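Local coordinates for DCN1-like protein 3 (Homo sapiens, PDB 4GBA) that helps transfer NEDD8 from N-terminally acetylated NEDD8-conjugating E2 enzymes to cullin–RBX complexes, its DCUN1 domain binding both the E2 and the cullin, at residues 33-38 with 77-82; 40-45 with 97-102; 48-53 with 84-89. One frame throughout, in Å; residues are numbered along the deposited sequence.

Interaction 1. Residues 33-38 with 77-82; sequences NDLCVD and DGICAR
Leu35 meets Ile79 and Cys80 in a small contact, with 147 Å² buried in all, and one methyl group, CD2 of Leu35, carries its side-chain part. The apolar component is a crossing of two branched side chains at about a right angle: Leu35 CD2 comes to 3.8 Å from Ile79 CG2 and lies 4.0 Å from Ile79 CB, so the leucine tip rests against the branch point of the isoleucine and not its longer arm. With CG lying anti to its own carbonyl carbon (chi1 -65°), Leu35 brings its end closer to helix 76-89 than its CB direction alone suggests.

The sulfur component involves the same methyl. Leu35 CD2 stands 3.7 Å from Cys80 SG, and the Leu35 carbonyl O is likewise 3.7 Å from Cys80 SG. The thiol thus sits where side chain and main chain of Leu35 both reach it, although neither approach is a hydrogen bond.

The backbones come near as well, with the CA atoms of Leu35 and Cys80 6.5 Å apart. Cys36 has positive phi (63°), and its N donates a hydrogen bond to Asn33 O (2.8 Å), turning the chain out of helix 25-34. Leu47 of helix 42-50 touches both Leu35 and Ile79 and continues the apolar layer, while Ile76 also packs on Leu35.

The arrangement is a Schellman-terminated helix end packed against the flank of a second helix, a buried junction between the chain leaving helix 25-34 and the side of helix 76-89 in the mainly helical N-terminal part of the DCUN1 (PONY) domain, where strands 22-23 and 59-60 form a small antiparallel pair.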
loop_
_atom_site.group_PDB
_atom_site.type_symbol
_atom_site.label_atom_id
_atom_site.label_comp_id
_atom_site.label_asym_id
_atom_site.label_seq_id
_atom_site.Cartn_x
_atom_site.Cartn_y
_atom_site.Cartn_z
ATOM N N ASN A 33 -7.447 14.889 7.486
ATOM C CA ASN A 33 -8.685 15.649 7.584
ATOM C C ASN A 33 -8.587 16.985 6.832
ATOM O O ASN A 33 -9.463 17.313 6.037
ATOM C CB ASN A 33 -9.093 15.862 9.043
ATOM C CG ASN A 33 -10.385 16.650 9.171
ATOM O OD1 ASN A 33 -11.450 16.174 8.798
ATOM N ND2 ASN A 33 -10.291 17.857 9.700
ATOM N N ASP A 34 -7.513 17.736 7.063
ATOM C CA ASP A 34 -7.302 18.993 6.342
ATOM C C ASP A 34 -7.192 18.803 4.830
ATOM O O ASP A 34 -7.694 19.613 4.062
ATOM C CB ASP A 34 -6.079 19.722 6.877
ATOM C CG ASP A 34 -6.294 20.264 8.275
ATOM O OD1 ASP A 34 -7.468 20.402 8.686
ATOM O OD2 ASP A 34 -5.298 20.565 8.958
ATOM N N LEU A 35 -6.536 17.728 4.405
ATOM C CA LEU A 35 -6.484 17.378 2.987
ATOM C C LEU A 35 -7.841 16.937 2.443
ATOM O O LEU A 35 -7.994 16.766 1.237
ATOM C CB LEU A 35 -5.460 16.276 2.752
ATOM C CG LEU A 35 -3.999 16.616 3.038
ATOM C CD1 LEU A 35 -3.179 15.347 3.018
ATOM C CD2 LEU A 35 -3.455 17.623 2.027
ATOM N N CYS A 36 -8.811 16.717 3.338
ATOM C CA CYS A 36 -10.143 16.272 2.940
ATOM C C CYS A 36 -10.085 14.918 2.282
ATOM O O CYS A 36 -10.743 14.660 1.267
ATOM C CB CYS A 36 -10.769 17.284 1.990
ATOM S SG CYS A 36 -11.192 18.788 2.862
ATOM N N VAL A 37 -9.302 14.044 2.896
ATOM C CA VAL A 37 -8.986 12.751 2.326
ATOM C C VAL A 37 -9.216 11.686 3.403
ATOM O O VAL A 37 -8.856 11.884 4.565
ATOM C CB VAL A 37 -7.506 12.780 1.794
ATOM C CG1 VAL A 37 -6.654 11.699 2.391
ATOM C CG2 VAL A 37 -7.478 12.755 0.271
ATOM N N ASP A 38 -9.848 10.573 3.045
ATOM C CA ASP A 38 -9.933 9.464 3.987
ATOM C C ASP A 38 -8.503 8.964 4.198
ATOM O O ASP A 38 -7.777 8.777 3.232
ATOM C CB ASP A 38 -10.854 8.351 3.461
ATOM C CG ASP A 38 -10.986 7.179 4.440
ATOM O OD1 ASP A 38 -12.130 6.781 4.785
ATOM O OD2 ASP A 38 -9.938 6.641 4.859
ATOM N N ASP A 77 -3.275 23.305 0.626
ATOM C CA ASP A 77 -3.824 23.551 -0.703
ATOM C C ASP A 77 -2.852 23.196 -1.820
ATOM O O ASP A 77 -3.266 22.742 -2.884
ATOM C CB ASP A 77 -4.308 24.997 -0.841
ATOM C CG ASP A 77 -5.777 25.156 -0.463
ATOM O OD1 ASP A 77 -6.301 24.328 0.319
ATOM O OD2 ASP A 77 -6.408 26.104 -0.960
ATOM N N GLY A 78 -1.561 23.385 -1.566
ATOM C CA GLY A 78 -0.542 23.031 -2.534
ATOM C C GLY A 78 -0.457 21.531 -2.735
ATOM O O GLY A 78 -0.351 21.060 -3.863
ATOM N N ILE A 79 -0.494 20.778 -1.637
ATOM C CA ILE A 79 -0.492 19.322 -1.711
ATOM C C ILE A 79 -1.697 18.807 -2.493
ATOM O O ILE A 79 -1.545 17.997 -3.404
ATOM C CB ILE A 79 -0.439 18.670 -0.305
ATOM C CG1 ILE A 79 0.878 19.018 0.385
ATOM C CG2 ILE A 79 -0.571 17.154 -0.417
ATOM C CD1 ILE A 79 0.858 18.941 1.860
ATOM N N CYS A 80 -2.894 19.286 -2.155
ATOM C CA CYS A 80 -4.100 18.837 -2.855
ATOM C C CYS A 80 -3.996 19.077 -4.354
ATOM O O CYS A 80 -4.423 18.246 -5.148
ATOM C CB CYS A 80 -5.370 19.501 -2.298
ATOM S SG CYS A 80 -5.729 19.050 -0.586
ATOM N N ALA A 81 -3.420 20.211 -4.736
ATOM C CA ALA A 81 -3.270 20.552 -6.144
ATOM C C ALA A 81 -2.378 19.555 -6.903
ATOM O O ALA A 81 -2.525 19.389 -8.119
ATOM C CB ALA A 81 -2.734 21.963 -6.285
ATOM N N ARG A 82 -1.465 18.891 -6.187
ATOM C CA ARG A 82 -0.559 17.926 -6.809
ATOM C C ARG A 82 -1.208 16.568 -7.040
ATOM O O ARG A 82 -0.726 15.789 -7.864
ATOM C CB ARG A 82 0.706 17.726 -5.972
ATOM C CG ARG A 82 1.494 18.995 -5.695
ATOM C CD ARG A 82 1.793 19.783 -6.961
ATOM N NE ARG A 82 2.645 20.933 -6.660
ATOM C CZ ARG A 82 2.838 21.967 -7.474
ATOM N NH1 ARG A 82 2.243 22.019 -8.663
ATOM N NH2 ARG A 82 3.623 22.955 -7.085
#

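Interaction 2. Residues 40-45 with 97-102; sequences TEFRVL and KDLYRF
Leu99 pushes its two methyls between Phe42 and Leu45, one to each. Its CD1 lies 4.2 Å from Leu45 CG, and its CD2 lies 4.3 Å from Phe42 CE1, approaching that ring at a slant. The two leucines cross obliquely. Both place CG anti to the backbone N (chi1 175° in Leu45, 161° in Leu99), which sends their branched ends into the interface between the helices, where the CA atoms of Leu45 and Leu99 are still 8.8 Å apart. Phe102, one turn further along helix 93-107, completes the first shell: its CE2 is 4.4 Å from Leu45 CD1 and 4.3 Å from the carbonyl O of Leu45. All these approaches are at ordinary van der Waals range or slightly beyond, so the contact is apolar packing with no short approach among these pairs, burying 156 Å² in total.

This is helix-to-helix packing near the centre of the DCUN1 (PONY) domain, where helix 42-50 faces helix 93-107, and it backs onto the site of the acetylated E2 peptide: Val44 and Leu45 touch a modified residue of the bound peptide, and Thr40 packs on an apolar side chain of it.

A second shell holds these groups in place. Leu128 of helix 119-129 covers both Phe42 and Leu45, and Val129 lies against Leu99. The Phe102 ring meets that of Phe106 with planes at about 20°. On the other flank of helix 93-107, Tyr100 points away from helix 42-50; its ring stacks with Trp160, and its OH is hydrogen-bonded to Trp160 O and Trp126 NE1. Glu41 holds the N-cap position of helix 42-50, and its carbonyl O takes the N-H of Val44 at 3.0 Å and, weakly, that of Leu45.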
loop_
_atom_site.group_PDB
_atom_site.type_symbol
_atom_site.label_atom_id
_atom_site.label_comp_id
_atom_site.label_asym_id
_atom_site.label_seq_id
_atom_site.Cartn_x
_atom_site.Cartn_y
_atom_site.Cartn_z
ATOM N N THR A 40 -7.153 6.177 4.792
ATOM C CA THR A 40 -6.787 4.880 4.230
ATOM C C THR A 40 -6.838 4.865 2.700
ATOM O O THR A 40 -6.525 3.846 2.070
ATOM C CB THR A 40 -7.725 3.746 4.750
ATOM O OG1 THR A 40 -9.064 3.984 4.293
ATOM C CG2 THR A 40 -7.712 3.694 6.246
ATOM N N GLU A 41 -7.231 5.979 2.096
ATOM C CA GLU A 41 -7.418 5.996 0.646
ATOM C C GLU A 41 -6.112 6.098 -0.179
ATOM O O GLU A 41 -5.041 6.408 0.344
ATOM C CB GLU A 41 -8.425 7.075 0.242
ATOM C CG GLU A 41 -7.857 8.482 0.184
ATOM C CD GLU A 41 -8.509 9.292 -0.923
ATOM O OE1 GLU A 41 -9.472 10.026 -0.623
ATOM O OE2 GLU A 41 -8.073 9.168 -2.096
ATOM N N PHE A 42 -6.229 5.809 -1.472
ATOM C CA PHE A 42 -5.088 5.658 -2.386
ATOM C C PHE A 42 -4.124 6.864 -2.442
ATOM O O PHE A 42 -2.905 6.689 -2.440
ATOM C CB PHE A 42 -5.623 5.289 -3.782
ATOM C CG PHE A 42 -4.554 5.003 -4.805
ATOM C CD1 PHE A 42 -3.624 3.984 -4.602
ATOM C CD2 PHE A 42 -4.502 5.735 -5.999
ATOM C CE1 PHE A 42 -2.640 3.707 -5.565
ATOM C CE2 PHE A 42 -3.527 5.469 -6.965
ATOM C CZ PHE A 42 -2.590 4.449 -6.743
ATOM N N ARG A 43 -4.663 8.080 -2.488
ATOM C CA ARG A 43 -3.821 9.278 -2.499
ATOM C C ARG A 43 -2.912 9.372 -1.293
ATOM O O ARG A 43 -1.829 9.945 -1.379
ATOM C CB ARG A 43 -4.660 10.540 -2.545
ATOM C CG ARG A 43 -5.139 10.908 -3.909
ATOM C CD ARG A 43 -6.366 11.757 -3.770
ATOM N NE ARG A 43 -7.139 11.757 -4.997
ATOM C CZ ARG A 43 -8.206 12.515 -5.186
ATOM N NH1 ARG A 43 -8.604 13.323 -4.208
ATOM N NH2 ARG A 43 -8.860 12.468 -6.348
ATOM N N VAL A 44 -3.370 8.833 -0.165
ATOM C CA VAL A 44 -2.582 8.853 1.064
ATOM C C VAL A 44 -1.420 7.866 0.965
ATOM O O VAL A 44 -0.300 8.171 1.390
ATOM C CB VAL A 44 -3.460 8.591 2.316
ATOM C CG1 VAL A 44 -2.600 8.514 3.571
ATOM C CG2 VAL A 44 -4.529 9.699 2.441
ATOM N N LEU A 45 -1.685 6.694 0.389
ATOM C CA LEU A 45 -0.604 5.782 0.022
ATOM C C LEU A 45 0.404 6.496 -0.921
ATOM O O LEU A 45 1.622 6.416 -0.713
ATOM C CB LEU A 45 -1.158 4.498 -0.615
ATOM C CG LEU A 45 -0.131 3.491 -1.150
ATOM C CD1 LEU A 45 0.641 2.799 -0.002
ATOM C CD2 LEU A 45 -0.798 2.465 -2.075
ATOM N N LYS A 97 5.900 0.176 -10.419
ATOM C CA LYS A 97 6.724 -0.886 -9.850
ATOM C C LYS A 97 7.364 -0.397 -8.568
ATOM O O LYS A 97 7.461 -1.145 -7.599
ATOM C CB LYS A 97 7.801 -1.364 -10.839
ATOM C CG LYS A 97 7.279 -2.374 -11.857
ATOM C CD LYS A 97 8.197 -2.514 -13.069
ATOM C CE LYS A 97 9.374 -3.440 -12.797
ATOM N NZ LYS A 97 10.220 -3.616 -14.017
ATOM N N ASP A 98 7.799 0.860 -8.566
ATOM C CA ASP A 98 8.444 1.423 -7.383
ATOM C C ASP A 98 7.443 1.605 -6.235
ATOM O O ASP A 98 7.743 1.281 -5.088
ATOM C CB ASP A 98 9.149 2.747 -7.699
ATOM C CG ASP A 98 9.928 3.292 -6.505
ATOM O OD1 ASP A 98 11.052 2.798 -6.249
ATOM O OD2 ASP A 98 9.423 4.209 -5.815
ATOM N N LEU A 99 6.263 2.124 -6.559
ATOM C CA LEU A 99 5.206 2.299 -5.584
ATOM C C LEU A 99 4.809 0.946 -4.991
ATOM O O LEU A 99 4.626 0.810 -3.771
ATOM C CB LEU A 99 3.995 2.960 -6.240
ATOM C CG LEU A 99 2.684 2.798 -5.474
ATOM C CD1 LEU A 99 2.705 3.626 -4.196
ATOM C CD2 LEU A 99 1.525 3.176 -6.365
ATOM N N TYR A 100 4.686 -0.048 -5.872
ATOM C CA TYR A 100 4.422 -1.434 -5.482
ATOM C C TYR A 100 5.472 -2.030 -4.519
ATOM O O TYR A 100 5.106 -2.692 -3.540
ATOM C CB TYR A 100 4.243 -2.318 -6.724
ATOM C CG TYR A 100 3.757 -3.720 -6.413
ATOM C CD1 TYR A 100 2.400 -3.984 -6.241
ATOM C CD2 TYR A 100 4.651 -4.781 -6.293
ATOM C CE1 TYR A 100 1.944 -5.261 -5.950
ATOM C CE2 TYR A 100 4.202 -6.076 -6.000
ATOM C CZ TYR A 100 2.849 -6.306 -5.831
ATOM O OH TYR A 100 2.399 -7.580 -5.539
ATOM N N ARG A 101 6.760 -1.799 -4.775
ATOM C CA ARG A 101 7.798 -2.277 -3.857
ATOM C C ARG A 101 7.743 -1.548 -2.510
ATOM O O ARG A 101 7.890 -2.176 -1.456
ATOM C CB ARG A 101 9.204 -2.159 -4.470
ATOM C CG ARG A 101 9.302 -2.680 -5.904
ATOM C CD ARG A 101 10.740 -2.603 -6.483
ATOM N NE ARG A 101 11.321 -3.943 -6.617
ATOM C CZ ARG A 101 12.179 -4.321 -7.567
ATOM N NH1 ARG A 101 12.579 -3.456 -8.498
ATOM N NH2 ARG A 101 12.628 -5.579 -7.584
ATOM N N PHE A 102 7.558 -0.223 -2.557
ATOM C CA PHE A 102 7.391 0.617 -1.368
ATOM C C PHE A 102 6.198 0.159 -0.512
ATOM O O PHE A 102 6.261 0.189 0.714
ATOM C CB PHE A 102 7.193 2.105 -1.752
ATOM C CG PHE A 102 6.672 2.955 -0.614
ATOM C CD1 PHE A 102 7.543 3.499 0.324
ATOM C CD2 PHE A 102 5.305 3.167 -0.451
ATOM C CE1 PHE A 102 7.070 4.258 1.383
ATOM C CE2 PHE A 102 4.827 3.924 0.609
ATOM C CZ PHE A 102 5.715 4.468 1.526
#

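Interaction 3. Residues 48-53 with 84-89; sequences AWKFQA and PSLLTE
Lys50 runs its aliphatic chain over the end of Leu86 and finishes at the carboxylate of Glu89. The tight part is here: Lys50 CE is 3.4 Å from Leu86 CD2 and Lys50 CD is 3.5 Å from the same methyl, close for carbon on carbon. Lys50 reaches this position with chi1 at -115°, away from a staggered value, and with bends at chi2 and chi4, a shape that suggests some strain. Its CD also lies over one face of its neighbour, the Trp49 indole, 3.7 Å above the plane and offset toward the rim.

At the charged end, Lys50 and Glu89 approach from opposite directions. Glu89 sets CG anti to its backbone N (chi1 -165°) and extends its chain toward the lysine. The salt bridge from Lys50 NZ to Glu89 OE2 measures 3.3 Å; the still shorter 3.1 Å from Lys50 CE to Glu89 OE2 makes the exact placing of the lysine end doubtful. OE2 also takes a salt bridge from Lys95, a second positive charge that would probably stabilise the carboxylate.

In the fold, this joins the C-terminal end of helix 42-50 to the last turn of helix 76-89 within the DCUN1 (PONY) domain. Helix 42-50 finishes in a Schellman motif, in which Gln52 has positive phi and Ala53 N bonds back to Ala48 O at 3.0 Å.

The looser part lies at Trp49, whose CH2 is 4.3 Å from Glu89 OE2 and meets it at a slant. The indole's polar atom, NE1, has its partner, Asp98, on helix 93-107. Trp49 and Leu86 are buried, whereas Lys50 and Glu89 are each partly exposed, which puts the solvent side of the contact at the charged pair.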
loop_
_atom_site.group_PDB
_atom_site.type_symbol
_atom_site.label_atom_id
_atom_site.label_comp_id
_atom_site.label_asym_id
_atom_site.label_seq_id
_atom_site.Cartn_x
_atom_site.Cartn_y
_atom_site.Cartn_z
ATOM N N ALA A 48 2.507 8.969 1.166
ATOM C CA ALA A 48 3.489 8.227 1.948
ATOM C C ALA A 48 4.627 7.733 1.044
ATOM O O ALA A 48 5.795 7.765 1.423
ATOM C CB ALA A 48 2.822 7.039 2.681
ATOM N N TRP A 49 4.265 7.268 -0.148
ATOM C CA TRP A 49 5.238 6.857 -1.147
ATOM C C TRP A 49 6.193 8.020 -1.494
ATOM O O TRP A 49 7.405 7.908 -1.313
ATOM C CB TRP A 49 4.503 6.318 -2.385
ATOM C CG TRP A 49 5.376 6.073 -3.613
ATOM C CD1 TRP A 49 6.522 5.333 -3.676
ATOM C CD2 TRP A 49 5.130 6.545 -4.951
ATOM N NE1 TRP A 49 7.007 5.312 -4.964
ATOM C CE2 TRP A 49 6.177 6.050 -5.765
ATOM C CE3 TRP A 49 4.131 7.341 -5.535
ATOM C CZ2 TRP A 49 6.256 6.330 -7.138
ATOM C CZ3 TRP A 49 4.208 7.619 -6.900
ATOM C CH2 TRP A 49 5.267 7.114 -7.686
ATOM N N LYS A 50 5.629 9.135 -1.961
ATOM C CA LYS A 50 6.386 10.366 -2.240
ATOM C C LYS A 50 7.260 10.851 -1.068
ATOM O O LYS A 50 8.364 11.351 -1.279
ATOM C CB LYS A 50 5.429 11.482 -2.662
ATOM C CG LYS A 50 5.620 11.933 -4.063
ATOM C CD LYS A 50 5.573 10.776 -5.012
ATOM C CE LYS A 50 5.967 11.235 -6.408
ATOM N NZ LYS A 50 7.229 11.992 -6.336
ATOM N N PHE A 51 6.763 10.714 0.166
ATOM C CA PHE A 51 7.531 11.136 1.342
ATOM C C PHE A 51 8.494 10.046 1.791
ATOM O O PHE A 51 9.265 10.236 2.735
ATOM C CB PHE A 51 6.608 11.502 2.511
ATOM C CG PHE A 51 5.769 12.734 2.272
ATOM C CD1 PHE A 51 5.781 13.382 1.044
ATOM C CD2 PHE A 51 4.976 13.246 3.280
ATOM C CE1 PHE A 51 5.012 14.510 0.825
ATOM C CE2 PHE A 51 4.207 14.375 3.075
ATOM C CZ PHE A 51 4.228 15.010 1.842
ATOM N N GLN A 52 8.422 8.891 1.129
ATOM C CA GLN A 52 9.272 7.747 1.470
ATOM C C GLN A 52 9.190 7.388 2.956
ATOM O O GLN A 52 10.225 7.260 3.622
ATOM C CB GLN A 52 10.734 8.048 1.120
ATOM C CG GLN A 52 10.974 8.526 -0.298
ATOM C CD GLN A 52 12.452 8.530 -0.639
ATOM O OE1 GLN A 52 13.088 9.585 -0.709
ATOM N NE2 GLN A 52 13.013 7.341 -0.828
ATOM N N ALA A 53 7.974 7.241 3.474
ATOM C CA ALA A 53 7.786 6.971 4.893
ATOM C C ALA A 53 8.145 5.518 5.305
ATOM O O ALA A 53 9.082 5.278 6.089
ATOM C CB ALA A 53 6.373 7.311 5.295
ATOM N N PRO A 84 -3.798 15.152 -8.580
ATOM C CA PRO A 84 -4.066 14.634 -9.932
ATOM C C PRO A 84 -2.794 14.202 -10.677
ATOM O O PRO A 84 -2.815 13.204 -11.398
ATOM C CB PRO A 84 -4.733 15.821 -10.637
ATOM C CG PRO A 84 -5.328 16.645 -9.510
ATOM C CD PRO A 84 -4.371 16.494 -8.364
ATOM N N SER A 85 -1.699 14.935 -10.501
ATOM C CA SER A 85 -0.460 14.585 -11.184
ATOM C C SER A 85 0.284 13.437 -10.461
ATOM O O SER A 85 1.070 12.702 -11.072
ATOM C CB SER A 85 0.427 15.827 -11.362
ATOM O OG SER A 85 1.344 15.971 -10.285
ATOM N N LEU A 86 0.036 13.294 -9.160
ATOM C CA LEU A 86 0.522 12.136 -8.413
ATOM C C LEU A 86 -0.174 10.887 -8.926
ATOM O O LEU A 86 0.470 9.861 -9.162
ATOM C CB LEU A 86 0.264 12.297 -6.917
ATOM C CG LEU A 86 1.367 13.035 -6.162
ATOM C CD1 LEU A 86 1.010 13.201 -4.690
ATOM C CD2 LEU A 86 2.708 12.312 -6.319
ATOM N N LEU A 87 -1.488 10.987 -9.112
ATOM C CA LEU A 87 -2.268 9.877 -9.642
ATOM C C LEU A 87 -1.725 9.462 -11.009
ATOM O O LEU A 87 -1.563 8.277 -11.294
ATOM C CB LEU A 87 -3.755 10.247 -9.743
ATOM C CG LEU A 87 -4.553 10.345 -8.431
ATOM C CD1 LEU A 87 -5.862 11.092 -8.636
ATOM C CD2 LEU A 87 -4.817 8.970 -7.856
ATOM N N THR A 88 -1.443 10.454 -11.846
ATOM C CA THR A 88 -0.898 10.205 -13.175
ATOM C C THR A 88 0.472 9.559 -13.101
ATOM O O THR A 88 0.742 8.589 -13.805
ATOM C CB THR A 88 -0.834 11.507 -14.002
ATOM O OG1 THR A 88 -2.155 11.836 -14.434
ATOM C CG2 THR A 88 0.044 11.338 -15.226
ATOM N N GLU A 89 1.332 10.100 -12.247
ATOM C CA GLU A 89 2.677 9.553 -12.049
ATOM C C GLU A 89 2.628 8.064 -11.705
ATOM O O GLU A 89 3.363 7.258 -12.279
ATOM C CB GLU A 89 3.370 10.312 -10.922
ATOM C CG GLU A 89 4.870 10.127 -10.829
ATOM C CD GLU A 89 5.486 11.052 -9.788
ATOM O OE1 GLU A 89 4.805 12.008 -9.356
ATOM O OE2 GLU A 89 6.646 10.828 -9.391
#

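Overall arrangement
Helix 42-50 supplies segments to interactions 2 and 3, and helix 76-89 to interactions 1 and 3, so interaction 3 shares a helix with each of the others. Interactions 2 and 3 are close, their centres about 7 Å apart, and are joined directly: Asp98 OD2 is 2.8 Å from Trp49 NE1, a probable hydrogen bond, and Phe102 CE2 packs 3.4 Å from Trp49 CA. Interaction 1 lies farther off by centres (about 12 Å from interaction 3, 16 Å from interaction 2) but still touches interaction 2, Asp38 O lying 3.5 Å from Val44 CG2. The acetylated E2 peptide reaches interaction 3 as well, at Ala48, so helix 42-50 borders its site along both contacts.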